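Local coordinates for protein Afp3 (Serratia entomophila, PDB 6RBN) that probably forms part of the helical, contractile sheath around the inner tube of the anti-feeding prophage, a phage-tail-like injection system, at residues T382-D385 against N386-R390. Numbering follows the deposited sequence.
Sequences TAID and NYLYR
Thr382 O accepts a hydrogen bond from Asn386 N at 2.8 Å, the first of three i to i+4 bonds along this piece of helix. Ile384 O accepts one from Leu388 N at 2.9 Å with an N-H...O angle of 162°. The third, from Tyr389 N to Asp385 O at 3.1 Å, is more bent, and its donor sits well above the carbonyl plane. Beside the first bond the amide of Asn386 folds back along the helix: its CG lies opposite the carbonyl carbon (chi1 -71°), which brings ND2 to 3.5 Å from Thr382 CG2. ND2 also comes near Thr382 O, but at too poor an angle to bond. The Thr382 hydroxyl looks back one turn instead, hydrogen-bonded through OG1 to Lys378 O. On nearly the opposite side of the helix, Ile384 and Leu388 run side by side, CG2 of the first 4.0 Å from CD1 of the second, and both rest on Val430. The side by Thr382 and Asn386 faces Met95 and Asp93 of the Afp1 chain. The pattern is that of an alpha-helix with an apolar side, packed on strand 425-432 and helix 347-364, and a more polar one turned to Afp1, in the tail sheath C-terminal domain.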
loop_
_atom_site.group_PDB
_atom_site.type_symbol
_atom_site.label_atom_id
_atom_site.label_comp_id
_atom_site.label_asym_id
_atom_site.label_seq_id
_atom_site.Cartn_x
_atom_site.Cartn_y
_atom_site.Cartn_z
ATOM N N THR D 382 -19.497 17.296 34.820
ATOM C CA THR D 382 -19.193 15.965 34.309
ATOM C C THR D 382 -18.944 14.981 35.446
ATOM O O THR D 382 -19.308 13.804 35.348
ATOM C CB THR D 382 -17.987 16.046 33.377
ATOM O OG1 THR D 382 -18.252 17.008 32.351
ATOM C CG2 THR D 382 -17.702 14.720 32.710
ATOM N N ALA D 383 -18.353 15.455 36.545
ATOM C CA ALA D 383 -18.104 14.588 37.691
ATOM C C ALA D 383 -19.396 14.169 38.377
ATOM O O ALA D 383 -19.452 13.093 38.981
ATOM C CB ALA D 383 -17.182 15.287 38.686
ATOM N N ILE D 384 -20.438 14.993 38.296
ATOM C CA ILE D 384 -21.738 14.598 38.819
ATOM C C ILE D 384 -22.473 13.735 37.805
ATOM O O ILE D 384 -23.141 12.762 38.170
ATOM C CB ILE D 384 -22.548 15.849 39.209
ATOM C CG1 ILE D 384 -21.803 16.648 40.270
ATOM C CG2 ILE D 384 -23.897 15.475 39.773
ATOM C CD1 ILE D 384 -22.413 17.993 40.542
ATOM N N ASP D 385 -22.326 14.051 36.516
ATOM C CA ASP D 385 -22.994 13.291 35.465
ATOM C C ASP D 385 -22.421 11.888 35.324
ATOM O O ASP D 385 -23.150 10.958 34.962
ATOM C CB ASP D 385 -22.885 14.038 34.140
ATOM C CG ASP D 385 -23.696 13.400 33.036
ATOM O OD1 ASP D 385 -24.930 13.575 33.031
ATOM O OD2 ASP D 385 -23.101 12.719 32.176
ATOM N N ASN D 386 -21.129 11.711 35.599
ATOM C CA ASN D 386 -20.559 10.368 35.589
ATOM C C ASN D 386 -21.022 9.558 36.787
ATOM O O ASN D 386 -21.135 8.332 36.697
ATOM C CB ASN D 386 -19.035 10.426 35.566
ATOM C CG ASN D 386 -18.489 10.901 34.246
ATOM O OD1 ASN D 386 -19.017 10.568 33.187
ATOM N ND2 ASN D 386 -17.407 11.660 34.294
ATOM N N TYR D 387 -21.281 10.217 37.915
ATOM C CA TYR D 387 -21.763 9.502 39.089
ATOM C C TYR D 387 -23.217 9.092 38.921
ATOM O O TYR D 387 -23.598 7.965 39.254
ATOM C CB TYR D 387 -21.591 10.361 40.342
ATOM C CG TYR D 387 -22.085 9.678 41.589
ATOM C CD1 TYR D 387 -21.352 8.663 42.179
ATOM C CD2 TYR D 387 -23.292 10.038 42.170
ATOM C CE1 TYR D 387 -21.803 8.027 43.312
ATOM C CE2 TYR D 387 -23.751 9.406 43.299
ATOM C CZ TYR D 387 -23.003 8.403 43.865
ATOM O OH TYR D 387 -23.455 7.771 44.996
ATOM N N LEU D 388 -24.050 10.001 38.414
ATOM C CA LEU D 388 -25.468 9.708 38.270
ATOM C C LEU D 388 -25.748 8.740 37.136
ATOM O O LEU D 388 -26.808 8.109 37.129
ATOM C CB LEU D 388 -26.254 10.995 38.045
ATOM C CG LEU D 388 -26.254 12.000 39.188
ATOM C CD1 LEU D 388 -27.008 13.235 38.772
ATOM C CD2 LEU D 388 -26.856 11.391 40.426
ATOM N N TYR D 389 -24.838 8.613 36.173
ATOM C CA TYR D 389 -25.026 7.617 35.130
ATOM C C TYR D 389 -24.789 6.212 35.657
ATOM O O TYR D 389 -25.508 5.283 35.280
ATOM C CB TYR D 389 -24.103 7.893 33.948
ATOM C CG TYR D 389 -24.295 6.927 32.804
ATOM C CD1 TYR D 389 -25.373 7.052 31.942
ATOM C CD2 TYR D 389 -23.405 5.885 32.592
ATOM C CE1 TYR D 389 -25.556 6.173 30.900
ATOM C CE2 TYR D 389 -23.586 4.996 31.562
ATOM C CZ TYR D 389 -24.659 5.148 30.716
ATOM O OH TYR D 389 -24.834 4.263 29.680
ATOM N N ARG D 390 -23.794 6.030 36.523
ATOM C CA ARG D 390 -23.520 4.696 37.035
ATOM C C ARG D 390 -24.390 4.332 38.230
ATOM O O ARG D 390 -24.257 3.222 38.750
ATOM C CB ARG D 390 -22.041 4.541 37.393
ATOM C CG ARG D 390 -21.549 5.406 38.530
ATOM C CD ARG D 390 -20.098 5.072 38.858
ATOM N NE ARG D 390 -19.181 5.380 37.761
ATOM C CZ ARG D 390 -18.531 6.533 37.627
ATOM N NH1 ARG D 390 -18.681 7.490 38.530
ATOM N NH2 ARG D 390 -17.718 6.723 36.596
#